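Local structure of lysine cyclodeaminase (5YU3) at residues E194-A199 against V218-G223. The protein catalyses, with bound NAD, the cyclising deamination of L-lysine, probably to L-pipecolic acid, and belongs to the ornithine cyclodeaminase/mu-crystallin family. Numbering follows the deposited sequence.
With NAD (nicotinamide-adenine-dinucleotide), chain F.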
loop_
_atom_site.group_PDB
_atom_site.type_symbol
_atom_site.label_atom_id
_atom_site.label_comp_id
_atom_site.label_asym_id
_atom_site.label_seq_id
_atom_site.Cartn_x
_atom_site.Cartn_y
_atom_site.Cartn_z
ATOM N N GLU A 194 -23.342 -21.140 24.953
ATOM C CA GLU A 194 -23.927 -19.887 24.531
ATOM C C GLU A 194 -23.190 -18.714 25.179
ATOM O O GLU A 194 -22.546 -18.869 26.220
ATOM C CB GLU A 194 -25.419 -19.860 24.862
ATOM C CG GLU A 194 -26.247 -20.323 23.666
ATOM C CD GLU A 194 -27.687 -20.610 24.000
ATOM O OE1 GLU A 194 -28.320 -19.782 24.685
ATOM O OE2 GLU A 194 -28.181 -21.678 23.578
ATOM N N PRO A 195 -23.245 -17.534 24.554
ATOM C CA PRO A 195 -22.432 -16.407 25.050
ATOM C C PRO A 195 -22.650 -16.068 26.512
ATOM O O PRO A 195 -21.690 -15.710 27.203
ATOM C CB PRO A 195 -22.835 -15.260 24.122
ATOM C CG PRO A 195 -23.431 -16.015 22.834
ATOM C CD PRO A 195 -23.892 -17.170 23.242
ATOM N N ALA A 196 -23.884 -16.172 27.020
ATOM C CA ALA A 196 -24.103 -15.862 28.429
ATOM C C ALA A 196 -23.350 -16.834 29.330
ATOM O O ALA A 196 -22.811 -16.435 30.369
ATOM C CB ALA A 196 -25.604 -15.870 28.751
ATOM N N ARG A 197 -23.276 -18.109 28.937
ATOM C CA ARG A 197 -22.511 -19.068 29.727
ATOM C C ARG A 197 -21.020 -18.772 29.647
ATOM O O ARG A 197 -20.303 -18.884 30.648
ATOM C CB ARG A 197 -22.801 -20.499 29.261
ATOM C CG ARG A 197 -21.906 -21.523 29.947
ATOM C CD ARG A 197 -22.399 -22.971 29.864
ATOM N NE ARG A 197 -21.498 -23.810 30.650
ATOM C CZ ARG A 197 -20.839 -24.870 30.197
ATOM N NH1 ARG A 197 -20.994 -25.279 28.947
ATOM N NH2 ARG A 197 -20.029 -25.535 31.012
ATOM N N ILE A 198 -20.540 -18.388 28.463
ATOM C CA ILE A 198 -19.134 -18.032 28.305
ATOM C C ILE A 198 -18.787 -16.844 29.189
ATOM O O ILE A 198 -17.762 -16.845 29.884
ATOM C CB ILE A 198 -18.829 -17.754 26.819
ATOM C CG1 ILE A 198 -18.975 -19.046 25.999
ATOM C CG2 ILE A 198 -17.435 -17.146 26.652
ATOM C CD1 ILE A 198 -18.930 -18.827 24.486
ATOM N N ALA A 199 -19.651 -15.821 29.198
ATOM C CA ALA A 199 -19.430 -14.657 30.055
ATOM C C ALA A 199 -19.344 -15.055 31.526
ATOM O O ALA A 199 -18.477 -14.568 32.259
ATOM C CB ALA A 199 -20.542 -13.632 29.832
ATOM N N VAL A 218 -21.378 -8.926 20.681
ATOM C CA VAL A 218 -21.378 -10.373 20.483
ATOM C C VAL A 218 -21.281 -11.114 21.800
ATOM O O VAL A 218 -21.480 -12.338 21.834
ATOM C CB VAL A 218 -20.217 -10.819 19.569
ATOM C CG1 VAL A 218 -20.227 -10.021 18.265
ATOM C CG2 VAL A 218 -18.872 -10.679 20.296
ATOM N N LEU A 219 -20.924 -10.418 22.877
ATOM C CA LEU A 219 -20.920 -10.905 24.234
ATOM C C LEU A 219 -21.919 -10.062 25.012
ATOM O O LEU A 219 -21.882 -8.828 24.905
ATOM C CB LEU A 219 -19.516 -10.773 24.854
ATOM C CG LEU A 219 -19.236 -11.364 26.238
ATOM C CD1 LEU A 219 -19.108 -12.891 26.161
ATOM C CD2 LEU A 219 -17.963 -10.746 26.809
ATOM N N PRO A 220 -22.842 -10.666 25.755
ATOM C CA PRO A 220 -23.890 -9.881 26.417
ATOM C C PRO A 220 -23.394 -9.180 27.668
ATOM O O PRO A 220 -22.467 -9.634 28.345
ATOM C CB PRO A 220 -24.951 -10.930 26.753
ATOM C CG PRO A 220 -24.079 -12.281 26.814
ATOM C CD PRO A 220 -23.087 -12.139 25.975
ATOM N N ASP A 221 -24.039 -8.049 27.967
ATOM C CA ASP A 221 -23.756 -7.268 29.172
ATOM C C ASP A 221 -24.416 -7.973 30.347
ATOM O O ASP A 221 -25.562 -7.698 30.706
ATOM C CB ASP A 221 -24.269 -5.839 29.027
ATOM C CG ASP A 221 -23.916 -4.959 30.221
ATOM O OD1 ASP A 221 -23.180 -5.414 31.131
ATOM O OD2 ASP A 221 -24.384 -3.804 30.243
ATOM N N THR A 222 -23.688 -8.907 30.945
ATOM C CA THR A 222 -24.215 -9.665 32.069
ATOM C C THR A 222 -23.058 -10.000 33.008
ATOM O O THR A 222 -21.959 -9.442 32.896
ATOM C CB THR A 222 -24.968 -10.904 31.569
ATOM O OG1 THR A 222 -25.199 -11.796 32.666
ATOM C CG2 THR A 222 -24.165 -11.624 30.480
ATOM N N GLY A 223 -23.316 -10.897 33.955
ATOM C CA GLY A 223 -22.324 -11.258 34.945
ATOM C C GLY A 223 -21.076 -11.861 34.333
ATOM O O GLY A 223 -21.163 -12.739 33.470
HETATM P PA NAD F . -13.630 -15.617 9.875
HETATM O O1A NAD F . -14.633 -15.278 8.816
HETATM O O2A NAD F . -12.686 -16.785 9.676
HETATM O O5B NAD F . -14.428 -15.934 11.236
HETATM C C5B NAD F . -15.352 -14.974 11.764
HETATM C C4B NAD F . -16.439 -15.770 12.471
HETATM O O4B NAD F . -17.301 -14.870 13.172
HETATM C C3B NAD F . -17.330 -16.522 11.478
HETATM O O3B NAD F . -17.288 -17.940 11.749
HETATM C C2B NAD F . -18.717 -15.951 11.725
HETATM O O2B NAD F . -19.767 -16.909 11.614
HETATM C C1B NAD F . -18.596 -15.458 13.149
HETATM N N9A NAD F . -19.578 -14.442 13.584
HETATM C C8A NAD F . -20.117 -13.427 12.868
HETATM N N7A NAD F . -20.971 -12.695 13.653
HETATM C C5A NAD F . -20.963 -13.258 14.884
HETATM C C6A NAD F . -21.619 -13.018 16.184
HETATM N N6A NAD F . -22.480 -11.986 16.348
HETATM N N1A NAD F . -21.308 -13.846 17.206
HETATM C C2A NAD F . -20.456 -14.882 17.090
HETATM N N3A NAD F . -19.834 -15.172 15.935
HETATM C C4A NAD F . -20.045 -14.405 14.829
HETATM O O3 NAD F . -12.762 -14.271 10.152
HETATM P PN NAD F . -11.446 -14.132 11.050
HETATM O O1N NAD F . -11.562 -15.074 12.226
HETATM O O2N NAD F . -10.245 -14.205 10.130
HETATM O O5D NAD F . -11.541 -12.602 11.552
HETATM C C5D NAD F . -12.466 -12.239 12.579
HETATM C C4D NAD F . -12.273 -10.760 12.915
HETATM O O4D NAD F . -10.930 -10.529 13.340
HETATM C C3D NAD F . -12.486 -9.868 11.704
HETATM O O3D NAD F . -13.124 -8.646 12.138
HETATM C C2D NAD F . -11.077 -9.537 11.265
HETATM O O2D NAD F . -11.000 -8.347 10.469
HETATM C C1D NAD F . -10.410 -9.409 12.619
HETATM N N1N NAD F . -8.953 -9.472 12.603
HETATM C C2N NAD F . -8.290 -8.751 13.517
HETATM C C3N NAD F . -6.903 -8.756 13.562
HETATM C C7N NAD F . -6.213 -7.949 14.611
HETATM O O7N NAD F . -5.018 -7.748 14.539
HETATM N N7N NAD F . -6.940 -7.499 15.648
HETATM C C4N NAD F . -6.182 -9.555 12.668
HETATM C C5N NAD F . -6.905 -10.315 11.751
HETATM C C6N NAD F . -8.300 -10.269 11.739
HETATM O O HOH W 1 -23.226 -14.036 32.145
#
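A196 O and G223 O both accept a bond from one water, which in turn accepts from T222 OG1. The shortest of the three links is the one to G223 O, at 2.8 Å. The water thus bridges helix 195-201, which connects strands 189-192 and 204-207 of the parallel sheet, to the loop that leads from strand 204-207 toward strand 229-232. Most of the remaining side-chain contacts are between apolar atoms. P195 CB meets P220 CD at 3.6 Å, so the two proline rings touch at these corners. P220 CG rests over the helix backbone, 3.9 Å from A196 N. Deeper in, L219 CD1 lies 4.0 Å from both P195 O and A199 CB. L219 reaches there with CG anti to its own backbone N (chi1 -173°), and its side chain also touches I205 on strand 204-207. T222 turns its methyl, CG2, to A199 CB. With an alanine in place of P220, CG and CD are gone, and P195 CB and the A196 backbone would probably face a gap. V218 CG1 separately meets the NAD adenine, 3.6 Å from N6A. Loop and helix are thus joined mainly by fit of shape and one shared water, without direct polar bonds.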